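Local coordinates for Fe-regulated protein B (Neisseria meningitidis, PDB 4AIP) that imports iron across the outer membrane as a TonB-dependent transporter, a beta-barrel whose channel is filled by a plug domain, at residues K151-A156 with F555-K560; E447-H450 with F455-T458; P93-G98 with V147-G152; D61-K66 with G486-P491. All blocks are in the same frame, centred on the assembly; numbering follows the deposited sequence.

Interaction 1. Residues K151-A156 with F555-K560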
loop_
_atom_site.group_PDB
_atom_site.type_symbol
_atom_site.label_atom_id
_atom_site.label_comp_id
_atom_site.label_asym_id
_atom_site.label_seq_id
_atom_site.Cartn_x
_atom_site.Cartn_y
_atom_site.Cartn_z
ATOM N N LYS B 151 -0.763 -33.347 -21.404
ATOM C CA LYS B 151 -0.468 -32.861 -22.759
ATOM C C LYS B 151 -1.436 -33.456 -23.726
ATOM O O LYS B 151 -1.793 -34.631 -23.598
ATOM C CB LYS B 151 0.952 -33.233 -23.153
ATOM C CG LYS B 151 1.994 -32.804 -22.144
ATOM C CD LYS B 151 3.434 -33.093 -22.657
ATOM C CE LYS B 151 4.301 -33.447 -21.461
ATOM N NZ LYS B 151 5.754 -33.367 -21.696
ATOM N N GLY B 152 -1.884 -32.648 -24.691
ATOM C CA GLY B 152 -2.868 -33.135 -25.696
ATOM C C GLY B 152 -4.262 -33.341 -25.065
ATOM O O GLY B 152 -4.561 -32.824 -23.945
ATOM N N ALA B 153 -5.111 -34.097 -25.770
ATOM C CA ALA B 153 -6.491 -34.345 -25.364
ATOM C C ALA B 153 -6.484 -35.277 -24.159
ATOM O O ALA B 153 -5.777 -36.302 -24.154
ATOM C CB ALA B 153 -7.289 -34.924 -26.508
ATOM N N GLY B 154 -7.229 -34.917 -23.126
ATOM C CA GLY B 154 -7.163 -35.731 -21.908
ATOM C C GLY B 154 -8.262 -36.756 -21.930
ATOM O O GLY B 154 -9.052 -36.809 -22.873
ATOM N N SER B 155 -8.307 -37.575 -20.890
ATOM C CA SER B 155 -9.376 -38.558 -20.750
ATOM C C SER B 155 -10.623 -37.905 -20.153
ATOM O O SER B 155 -10.678 -36.655 -20.063
ATOM C CB SER B 155 -8.882 -39.742 -19.924
ATOM O OG SER B 155 -8.480 -39.309 -18.653
ATOM N N ALA B 156 -11.623 -38.724 -19.802
ATOM C CA ALA B 156 -12.929 -38.201 -19.486
ATOM C C ALA B 156 -12.960 -37.389 -18.186
ATOM O O ALA B 156 -13.680 -36.415 -18.094
ATOM C CB ALA B 156 -13.912 -39.324 -19.457
ATOM N N PHE B 555 2.941 -38.548 -30.493
ATOM C CA PHE B 555 1.528 -38.132 -30.476
ATOM C C PHE B 555 1.155 -37.641 -31.818
ATOM O O PHE B 555 2.007 -37.108 -32.556
ATOM C CB PHE B 555 1.243 -37.003 -29.414
ATOM C CG PHE B 555 1.949 -35.664 -29.719
ATOM C CD1 PHE B 555 1.349 -34.740 -30.549
ATOM C CD2 PHE B 555 3.196 -35.372 -29.206
ATOM C CE1 PHE B 555 1.961 -33.554 -30.856
ATOM C CE2 PHE B 555 3.819 -34.183 -29.529
ATOM C CZ PHE B 555 3.189 -33.276 -30.348
ATOM N N TRP B 556 -0.137 -37.839 -32.131
ATOM C CA TRP B 556 -0.822 -37.272 -33.302
ATOM C C TRP B 556 -2.103 -36.598 -32.871
ATOM O O TRP B 556 -2.900 -37.204 -32.112
ATOM C CB TRP B 556 -1.177 -38.368 -34.317
ATOM C CG TRP B 556 0.000 -39.198 -34.817
ATOM C CD1 TRP B 556 0.675 -39.035 -36.008
ATOM C CD2 TRP B 556 0.620 -40.323 -34.135
ATOM N NE1 TRP B 556 1.695 -39.981 -36.082
ATOM C CE2 TRP B 556 1.667 -40.795 -34.974
ATOM C CE3 TRP B 556 0.352 -41.006 -32.916
ATOM C CZ2 TRP B 556 2.471 -41.907 -34.649
ATOM C CZ3 TRP B 556 1.161 -42.122 -32.563
ATOM C CH2 TRP B 556 2.229 -42.555 -33.454
ATOM N N GLN B 557 -2.294 -35.362 -33.344
ATOM C CA GLN B 557 -3.470 -34.569 -32.993
ATOM C C GLN B 557 -4.179 -34.043 -34.259
ATOM O O GLN B 557 -3.532 -33.458 -35.153
ATOM C CB GLN B 557 -3.055 -33.393 -32.104
ATOM C CG GLN B 557 -4.199 -32.415 -31.746
ATOM C CD GLN B 557 -4.957 -32.818 -30.458
ATOM O OE1 GLN B 557 -5.552 -33.908 -30.364
ATOM N NE2 GLN B 557 -4.889 -31.969 -29.450
ATOM N N THR B 558 -5.496 -34.228 -34.326
ATOM C CA THR B 558 -6.306 -33.492 -35.300
ATOM C C THR B 558 -7.382 -32.760 -34.542
ATOM O O THR B 558 -8.000 -33.332 -33.645
ATOM C CB THR B 558 -6.977 -34.465 -36.377
ATOM O OG1 THR B 558 -5.953 -35.124 -37.121
ATOM C CG2 THR B 558 -7.865 -33.726 -37.388
ATOM N N ILE B 559 -7.644 -31.505 -34.909
ATOM C CA ILE B 559 -8.705 -30.759 -34.267
ATOM C C ILE B 559 -9.538 -30.096 -35.326
ATOM O O ILE B 559 -9.023 -29.271 -36.104
ATOM C CB ILE B 559 -8.194 -29.675 -33.317
ATOM C CG1 ILE B 559 -7.161 -30.224 -32.331
ATOM C CG2 ILE B 559 -9.389 -29.039 -32.525
ATOM C CD1 ILE B 559 -6.744 -29.192 -31.295
ATOM N N LYS B 560 -10.833 -30.422 -35.326
ATOM C CA LYS B 560 -11.763 -29.952 -36.341
ATOM C C LYS B 560 -12.468 -28.732 -35.832
ATOM O O LYS B 560 -12.601 -28.566 -34.600
ATOM C CB LYS B 560 -12.794 -31.052 -36.628
ATOM C CG LYS B 560 -12.143 -32.364 -37.184
ATOM C CD LYS B 560 -13.109 -33.275 -38.021
ATOM C CE LYS B 560 -12.293 -34.239 -38.832
ATOM N NZ LYS B 560 -13.113 -34.910 -39.854
#
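Gly152 is the first residue of the segment 151-156 to meet the strand 555-560: its CA lies 4.4 Å from Gln557 NE2, with the two CA atoms 7.5 Å apart, so the amide of Gln557 reaches into the gap between the backbones. The positive phi of Gly152 (71°) turns the chain as it leaves strand 144-151. At Ala153 the side chain points toward the strand; its CB comes within 4.3 Å of Gln557 OE1, and its backbone N is also 4.3 Å from Gln557 NE2. At these distances the packing is loose, with no hydrogen bond between the segments. The contact joins the two parts of a TonB-dependent transporter, since 151-156 belongs to the plug and 555-560 to a strand of the barrel that surrounds it. Gln557 is aimed inward by a chi1 of 176°, which sets CG anti to the backbone N, followed by a bend at chi2. Its NE2 donates to Thr163 O, another plug atom, which gives this buried amide a polar partner. Ala153 O accepts from Lys66 NZ and from Asn502 ND2, the latter on another barrel strand. Past Gly154, Ser155 OG and Ala156 N form weak hydrogen bonds with Glu447 OE2.

Interaction 2. Residues E447-H450 with F455-T458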
loop_
_atom_site.group_PDB
_atom_site.type_symbol
_atom_site.label_atom_id
_atom_site.label_comp_id
_atom_site.label_asym_id
_atom_site.label_seq_id
_atom_site.Cartn_x
_atom_site.Cartn_y
_atom_site.Cartn_z
ATOM N N GLU B 447 -15.839 -42.932 -16.573
ATOM C CA GLU B 447 -14.631 -43.562 -16.950
ATOM C C GLU B 447 -14.483 -44.865 -16.214
ATOM O O GLU B 447 -14.599 -44.908 -14.979
ATOM C CB GLU B 447 -13.477 -42.698 -16.518
ATOM C CG GLU B 447 -12.710 -42.216 -17.653
ATOM C CD GLU B 447 -11.395 -41.654 -17.229
ATOM O OE1 GLU B 447 -10.799 -42.071 -16.179
ATOM O OE2 GLU B 447 -10.971 -40.763 -17.976
ATOM N N ALA B 448 -14.181 -45.919 -16.949
ATOM C CA ALA B 448 -13.897 -47.166 -16.280
ATOM C C ALA B 448 -12.426 -47.485 -16.418
ATOM O O ALA B 448 -11.871 -47.371 -17.516
ATOM C CB ALA B 448 -14.735 -48.274 -16.841
ATOM N N ILE B 449 -11.806 -47.878 -15.304
ATOM C CA ILE B 449 -10.400 -48.228 -15.284
ATOM C C ILE B 449 -10.283 -49.653 -14.812
ATOM O O ILE B 449 -10.593 -49.979 -13.678
ATOM C CB ILE B 449 -9.595 -47.335 -14.376
ATOM C CG1 ILE B 449 -9.680 -45.901 -14.903
ATOM C CG2 ILE B 449 -8.118 -47.745 -14.364
ATOM C CD1 ILE B 449 -9.503 -44.898 -13.832
ATOM N N HIS B 450 -9.828 -50.498 -15.722
ATOM C CA HIS B 450 -9.844 -51.890 -15.465
ATOM C C HIS B 450 -8.447 -52.432 -15.601
ATOM O O HIS B 450 -7.802 -52.212 -16.631
ATOM C CB HIS B 450 -10.775 -52.583 -16.448
ATOM C CG HIS B 450 -10.949 -54.040 -16.164
ATOM N ND1 HIS B 450 -11.237 -54.511 -14.893
ATOM C CD2 HIS B 450 -10.873 -55.135 -16.970
ATOM C CE1 HIS B 450 -11.327 -55.843 -14.933
ATOM N NE2 HIS B 450 -11.099 -56.246 -16.177
ATOM N N PHE B 455 -1.927 -55.446 -17.797
ATOM C CA PHE B 455 -2.603 -54.409 -18.553
ATOM C C PHE B 455 -3.473 -53.548 -17.669
ATOM O O PHE B 455 -4.058 -54.052 -16.739
ATOM C CB PHE B 455 -3.526 -55.045 -19.569
ATOM C CG PHE B 455 -2.824 -55.586 -20.739
ATOM C CD1 PHE B 455 -2.514 -54.762 -21.801
ATOM C CD2 PHE B 455 -2.448 -56.926 -20.786
ATOM C CE1 PHE B 455 -1.838 -55.249 -22.897
ATOM C CE2 PHE B 455 -1.760 -57.447 -21.899
ATOM C CZ PHE B 455 -1.463 -56.613 -22.944
ATOM N N THR B 456 -3.552 -52.254 -17.967
ATOM C CA THR B 456 -4.484 -51.355 -17.352
ATOM C C THR B 456 -5.246 -50.679 -18.492
ATOM O O THR B 456 -4.656 -49.999 -19.332
ATOM C CB THR B 456 -3.783 -50.357 -16.433
ATOM O OG1 THR B 456 -3.363 -51.039 -15.238
ATOM C CG2 THR B 456 -4.748 -49.213 -16.037
ATOM N N LEU B 457 -6.563 -50.901 -18.526
ATOM C CA LEU B 457 -7.412 -50.420 -19.621
ATOM C C LEU B 457 -8.346 -49.360 -19.107
ATOM O O LEU B 457 -8.811 -49.464 -17.982
ATOM C CB LEU B 457 -8.203 -51.588 -20.228
ATOM C CG LEU B 457 -7.255 -52.732 -20.661
ATOM C CD1 LEU B 457 -7.961 -54.091 -20.768
ATOM C CD2 LEU B 457 -6.538 -52.451 -21.967
ATOM N N THR B 458 -8.603 -48.348 -19.926
ATOM C CA THR B 458 -9.291 -47.143 -19.482
ATOM C C THR B 458 -10.295 -46.875 -20.589
ATOM O O THR B 458 -9.897 -46.862 -21.795
ATOM C CB THR B 458 -8.310 -45.951 -19.260
ATOM O OG1 THR B 458 -7.477 -46.234 -18.137
ATOM C CG2 THR B 458 -9.053 -44.640 -18.968
#
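Strands 447-450 and 455-458 run antiparallel, their local axes 4.6 Å apart and their directions 172° from one another. His450 and Leu457 form a hydrogen-bonded pair: His450 N reaches Leu457 O at 2.7 Å, and Leu457 N returns to His450 O at 2.6 Å, both bonds almost straight at 175°. Ile449 and Thr458 form the adjoining non-hydrogen-bonded pair, with CA atoms 4.5 Å apart. There Thr458 CA makes a CA-H...O contact with Ala448 O at 3.3 Å. The side chains of this pair lie alongside each other and point the same way, Ile449 CG1 being 3.9 Å from Thr458 OG1. With CG2 anti to its backbone N, Ile449 also brings that methyl to Thr456 CG2 at 4.0 Å, the two side chains crossing at a slant. Thr456 OG1 is hydrogen-bonded to Asp451 OD1, near the end of strand 438-452. On the same face, Glu447 CD lies 4.2 Å from Thr458 CG2, while Glu447 OE2 accepts a hydrogen bond from Ser157 N of the plug. His450 and Leu457 project from the other face. Paired neighbours joined by a short turn make a beta hairpin, the repeating unit of the antiparallel transmembrane barrel in TonB-dependent receptors.

Interaction 3. Residues P93-G98 with V147-G152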
loop_
_atom_site.group_PDB
_atom_site.type_symbol
_atom_site.label_atom_id
_atom_site.label_comp_id
_atom_site.label_asym_id
_atom_site.label_seq_id
_atom_site.Cartn_x
_atom_site.Cartn_y
_atom_site.Cartn_z
ATOM N N PRO B 93 11.162 -29.579 -21.964
ATOM C CA PRO B 93 11.318 -29.226 -23.391
ATOM C C PRO B 93 10.072 -28.966 -24.184
ATOM O O PRO B 93 10.113 -28.189 -25.155
ATOM C CB PRO B 93 12.078 -30.400 -23.975
ATOM C CG PRO B 93 11.886 -31.504 -23.045
ATOM C CD PRO B 93 11.715 -30.914 -21.679
ATOM N N SER B 94 8.955 -29.551 -23.787
ATOM C CA SER B 94 7.703 -29.308 -24.541
ATOM C C SER B 94 7.032 -27.998 -24.108
ATOM O O SER B 94 6.035 -27.561 -24.719
ATOM C CB SER B 94 6.707 -30.469 -24.341
ATOM O OG SER B 94 6.479 -30.699 -22.943
ATOM N N ILE B 95 7.533 -27.388 -23.039
ATOM C CA ILE B 95 6.966 -26.105 -22.562
ATOM C C ILE B 95 7.828 -24.939 -22.915
ATOM O O ILE B 95 9.019 -24.984 -22.675
ATOM C CB ILE B 95 6.771 -26.103 -21.041
ATOM C CG1 ILE B 95 6.221 -27.456 -20.608
ATOM C CG2 ILE B 95 5.832 -24.932 -20.621
ATOM C CD1 ILE B 95 5.380 -27.446 -19.313
ATOM N N ASP B 96 7.227 -23.858 -23.420
ATOM C CA ASP B 96 8.078 -22.722 -23.892
ATOM C C ASP B 96 7.356 -21.456 -23.581
ATOM O O ASP B 96 6.147 -21.369 -23.763
ATOM C CB ASP B 96 8.382 -22.841 -25.419
ATOM C CG ASP B 96 9.449 -21.859 -25.910
ATOM O OD1 ASP B 96 10.633 -22.061 -25.572
ATOM O OD2 ASP B 96 9.098 -20.921 -26.677
ATOM N N PHE B 97 8.096 -20.471 -23.070
ATOM C CA PHE B 97 7.500 -19.210 -22.638
ATOM C C PHE B 97 8.058 -18.072 -23.455
ATOM O O PHE B 97 9.243 -17.977 -23.608
ATOM C CB PHE B 97 7.896 -18.933 -21.225
ATOM C CG PHE B 97 7.314 -19.858 -20.237
ATOM C CD1 PHE B 97 7.906 -21.117 -20.021
ATOM C CD2 PHE B 97 6.201 -19.456 -19.461
ATOM C CE1 PHE B 97 7.384 -21.984 -19.050
ATOM C CE2 PHE B 97 5.670 -20.291 -18.487
ATOM C CZ PHE B 97 6.250 -21.573 -18.282
ATOM N N GLY B 98 7.222 -17.177 -23.953
ATOM C CA GLY B 98 7.793 -15.999 -24.577
ATOM C C GLY B 98 8.603 -15.123 -23.622
ATOM O O GLY B 98 8.645 -15.322 -22.411
ATOM N N VAL B 147 3.369 -28.448 -9.301
ATOM C CA VAL B 147 3.028 -28.239 -10.696
ATOM C C VAL B 147 3.129 -29.586 -11.385
ATOM O O VAL B 147 4.079 -30.346 -11.162
ATOM C CB VAL B 147 3.956 -27.213 -11.363
ATOM C CG1 VAL B 147 3.474 -26.890 -12.723
ATOM C CG2 VAL B 147 4.001 -25.934 -10.532
ATOM N N SER B 148 2.127 -29.882 -12.207
ATOM C CA SER B 148 2.036 -31.076 -13.036
ATOM C C SER B 148 1.591 -30.610 -14.420
ATOM O O SER B 148 1.193 -29.450 -14.607
ATOM C CB SER B 148 0.958 -32.025 -12.474
ATOM O OG SER B 148 1.353 -32.694 -11.260
ATOM N N VAL B 149 1.663 -31.510 -15.388
ATOM C CA VAL B 149 1.348 -31.183 -16.803
ATOM C C VAL B 149 0.599 -32.367 -17.422
ATOM O O VAL B 149 0.806 -33.528 -17.058
ATOM C CB VAL B 149 2.635 -30.769 -17.608
ATOM C CG1 VAL B 149 3.499 -31.949 -17.809
ATOM C CG2 VAL B 149 2.324 -30.118 -18.926
ATOM N N GLN B 150 -0.333 -32.048 -18.290
ATOM C CA GLN B 150 -1.056 -33.060 -19.036
ATOM C C GLN B 150 -1.155 -32.512 -20.442
ATOM O O GLN B 150 -1.567 -31.336 -20.646
ATOM C CB GLN B 150 -2.422 -33.435 -18.374
ATOM C CG GLN B 150 -3.706 -32.729 -18.871
ATOM C CD GLN B 150 -4.275 -33.174 -20.280
ATOM O OE1 GLN B 150 -3.800 -34.098 -20.967
ATOM N NE2 GLN B 150 -5.312 -32.460 -20.697
ATOM N N LYS B 151 -0.763 -33.347 -21.404
ATOM C CA LYS B 151 -0.468 -32.861 -22.759
ATOM C C LYS B 151 -1.436 -33.456 -23.726
ATOM O O LYS B 151 -1.793 -34.631 -23.598
ATOM C CB LYS B 151 0.952 -33.233 -23.153
ATOM C CG LYS B 151 1.994 -32.804 -22.144
ATOM C CD LYS B 151 3.434 -33.093 -22.657
ATOM C CE LYS B 151 4.301 -33.447 -21.461
ATOM N NZ LYS B 151 5.754 -33.367 -21.696
ATOM N N GLY B 152 -1.884 -32.648 -24.691
ATOM C CA GLY B 152 -2.868 -33.135 -25.696
ATOM C C GLY B 152 -4.262 -33.341 -25.065
ATOM O O GLY B 152 -4.561 -32.824 -23.945
#
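Two sheets of the plug domain meet here, at the start of strand 95-97 in the three-stranded sheet and the end of strand 144-151 in the four-stranded one. The backbones stay well separated, with CA atoms 9.1 Å apart for Ser94 and Lys151 and 9.5 Å apart for Ile95 and Val149, so side chains make the whole contact. The polar half is a hydrogen bond from Lys151 NZ to Ser94 OG, 3.0 Å long. Ser94 directs its CB toward the strand, and a chi1 of 54° tucks OG between the backbone N and the carbonyl carbon. The lysine reaches across with a chain bent at chi3 (-147°), and its CE follows at 3.8 Å from Ser94 OG. The apolar half is a tip-to-tip meeting of Ile95 CD1 and Val149 CG2 at 4.1 Å. Val149 aims its CB at the other strand, whereas the branch of Ile95 that closes the distance is the end of CG1. Leu109 of strand 107-109 touches Ser94, Ile95 and Val149 and so packs beside both halves. All four contacting residues are buried, and Lys151 NZ has a stronger partner beyond the plug in a salt bridge with Glu590 OE1 of the barrel; Ser94 OG also has a weak hydrogen bond with that oxygen. A carboxylate so placed would be expected to stabilise the buried ammonium group, with the serine hydroxyl as a neutral second partner.

Interaction 4. Residues D61-K66 with G486-P491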
loop_
_atom_site.group_PDB
_atom_site.type_symbol
_atom_site.label_atom_id
_atom_site.label_comp_id
_atom_site.label_asym_id
_atom_site.label_seq_id
_atom_site.Cartn_x
_atom_site.Cartn_y
_atom_site.Cartn_z
ATOM N N ASP B 61 3.639 -42.483 -13.096
ATOM C CA ASP B 61 3.184 -41.992 -14.409
ATOM C C ASP B 61 3.607 -42.989 -15.446
ATOM O O ASP B 61 4.794 -43.336 -15.524
ATOM C CB ASP B 61 3.799 -40.646 -14.779
ATOM C CG ASP B 61 3.317 -39.517 -13.891
ATOM O OD1 ASP B 61 2.095 -39.391 -13.642
ATOM O OD2 ASP B 61 4.182 -38.743 -13.447
ATOM N N ARG B 62 2.651 -43.464 -16.238
ATOM C CA ARG B 62 2.936 -44.525 -17.200
ATOM C C ARG B 62 2.399 -44.285 -18.597
ATOM O O ARG B 62 2.114 -45.238 -19.307
ATOM C CB ARG B 62 2.441 -45.879 -16.706
ATOM C CG ARG B 62 3.178 -46.412 -15.514
ATOM C CD ARG B 62 2.134 -47.047 -14.684
ATOM N NE ARG B 62 1.924 -48.472 -14.805
ATOM C CZ ARG B 62 0.755 -49.115 -14.797
ATOM N NH1 ARG B 62 -0.360 -48.548 -14.822
ATOM N NH2 ARG B 62 0.672 -50.385 -14.823
ATOM N N GLN B 63 2.266 -43.030 -18.994
ATOM C CA GLN B 63 1.881 -42.747 -20.367
ATOM C C GLN B 63 3.026 -42.090 -21.120
ATOM O O GLN B 63 2.848 -41.102 -21.816
ATOM C CB GLN B 63 0.609 -41.938 -20.407
ATOM C CG GLN B 63 -0.575 -42.764 -19.994
ATOM C CD GLN B 63 -1.811 -41.957 -19.868
ATOM O OE1 GLN B 63 -2.408 -41.872 -18.762
ATOM N NE2 GLN B 63 -2.226 -41.333 -20.996
ATOM N N GLY B 64 4.196 -42.717 -20.983
ATOM C CA GLY B 64 5.446 -42.140 -21.387
ATOM C C GLY B 64 5.613 -40.769 -20.750
ATOM O O GLY B 64 5.892 -40.631 -19.552
ATOM N N SER B 65 5.346 -39.762 -21.558
ATOM C CA SER B 65 5.640 -38.399 -21.203
ATOM C C SER B 65 4.397 -37.489 -21.304
ATOM O O SER B 65 4.479 -36.242 -21.152
ATOM C CB SER B 65 6.743 -37.900 -22.149
ATOM O OG SER B 65 7.101 -36.598 -21.853
ATOM N N LYS B 66 3.247 -38.101 -21.556
ATOM C CA LYS B 66 2.038 -37.339 -21.740
ATOM C C LYS B 66 1.361 -36.784 -20.439
ATOM O O LYS B 66 0.647 -35.784 -20.482
ATOM C CB LYS B 66 1.105 -38.156 -22.589
ATOM C CG LYS B 66 -0.318 -37.770 -22.568
ATOM C CD LYS B 66 -1.128 -38.924 -23.110
ATOM C CE LYS B 66 -2.641 -38.638 -23.133
ATOM N NZ LYS B 66 -2.979 -37.506 -24.035
ATOM N N GLY B 486 -7.701 -45.891 -23.461
ATOM C CA GLY B 486 -6.318 -45.886 -23.074
ATOM C C GLY B 486 -5.890 -47.246 -22.587
ATOM O O GLY B 486 -6.639 -47.939 -21.884
ATOM N N VAL B 487 -4.678 -47.624 -22.983
ATOM C CA VAL B 487 -4.067 -48.870 -22.596
ATOM C C VAL B 487 -2.706 -48.602 -22.013
ATOM O O VAL B 487 -1.921 -47.911 -22.611
ATOM C CB VAL B 487 -3.803 -49.802 -23.830
ATOM C CG1 VAL B 487 -3.404 -51.197 -23.348
ATOM C CG2 VAL B 487 -5.005 -49.875 -24.752
ATOM N N ILE B 488 -2.422 -49.200 -20.872
ATOM C CA ILE B 488 -1.070 -49.280 -20.388
ATOM C C ILE B 488 -0.725 -50.755 -20.192
ATOM O O ILE B 488 -1.517 -51.537 -19.652
ATOM C CB ILE B 488 -0.852 -48.539 -19.050
ATOM C CG1 ILE B 488 -1.230 -47.057 -19.157
ATOM C CG2 ILE B 488 0.600 -48.740 -18.586
ATOM C CD1 ILE B 488 -1.585 -46.413 -17.787
ATOM N N TRP B 489 0.484 -51.111 -20.610
ATOM C CA TRP B 489 0.980 -52.442 -20.410
ATOM C C TRP B 489 2.272 -52.442 -19.620
ATOM O O TRP B 489 3.233 -51.814 -19.986
ATOM C CB TRP B 489 1.140 -53.089 -21.770
ATOM C CG TRP B 489 1.629 -54.482 -21.706
ATOM C CD1 TRP B 489 1.209 -55.474 -20.875
ATOM C CD2 TRP B 489 2.651 -55.025 -22.511
ATOM N NE1 TRP B 489 1.923 -56.609 -21.098
ATOM C CE2 TRP B 489 2.812 -56.379 -22.118
ATOM C CE3 TRP B 489 3.451 -54.498 -23.540
ATOM C CZ2 TRP B 489 3.745 -57.243 -22.731
ATOM C CZ3 TRP B 489 4.372 -55.321 -24.150
ATOM C CH2 TRP B 489 4.528 -56.700 -23.738
ATOM N N GLN B 490 2.282 -53.167 -18.526
ATOM C CA GLN B 490 3.441 -53.237 -17.694
ATOM C C GLN B 490 3.921 -54.685 -17.506
ATOM O O GLN B 490 3.647 -55.327 -16.501
ATOM C CB GLN B 490 3.198 -52.520 -16.362
ATOM C CG GLN B 490 4.299 -52.774 -15.368
ATOM C CD GLN B 490 4.558 -51.645 -14.385
ATOM O OE1 GLN B 490 3.652 -50.876 -14.005
ATOM N NE2 GLN B 490 5.830 -51.536 -13.952
ATOM N N PRO B 491 4.685 -55.185 -18.477
ATOM C CA PRO B 491 5.168 -56.572 -18.531
ATOM C C PRO B 491 6.242 -56.947 -17.539
ATOM O O PRO B 491 6.395 -58.123 -17.237
ATOM C CB PRO B 491 5.762 -56.689 -19.919
ATOM C CG PRO B 491 5.620 -55.383 -20.555
ATOM C CD PRO B 491 5.141 -54.381 -19.614
#
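Arg62 grips Gln490 side-on, with NE and NH2 both donating to OE1. The two bonds are equally long, Arg62 NE to Gln490 OE1 and Arg62 NH2 to the same oxygen each measuring 3.1 Å, and both are bent, with N-H...O angles just under 140°. They differ at the acceptor: NH2 lies in the carbonyl plane, on a lone pair, whereas NE is tilted 35° from it. The amide and guanidinium planes are turned 40° against each other. Gln490 reaches out with its CG anti to the backbone N and an extended chain, while Arg62 bends at chi2 and chi3 to bring its edge to that oxygen. Arg62 belongs to the loop leading into the first plug strand, 67-73, and Gln490 lies on the barrel side, two residues beyond Ile488, so the pair ties the N-terminal part of the plug to the barrel wall of this TonB-dependent transporter. Ile488 packs over one face of the guanidinium, CG2 above its centre and 3.8 Å from Arg62 CZ; the two side chains cross at about a right angle. Ile488 CG1 also packs 3.8 Å from Arg62 O, a carbonyl that accepts a hydrogen bond from Ser498 OG on the neighbouring strand. Gln63 CG approaches Ile488 CD1 more loosely, at 4.4 Å. From Gln63 the chain enters a type II' turn, closed by a bond from Lys66 N to Gln63 O.

Overall arrangement
Interactions 1 and 4 both join plug to barrel, their centres about 16 Å apart, while interaction 3 lies within the plug and interaction 2 within the barrel wall. Lys151 and Gly152 are common to interactions 1 and 3. Interaction 4 connects to both through Lys66, whose O is 3.0 Å from Lys151 N. Interactions 2 and 4 are neighbours in the barrel, with Thr456 N 2.7 Å from Ile488 O. Glu447 brings interaction 2 to the plug loop of interaction 1. Interactions 2 and 3 do not touch, their nearest atoms about 10 Å apart. All four lie away from the detergent pocket and from Arg276, which binds L-glutamate in a structure of this protein.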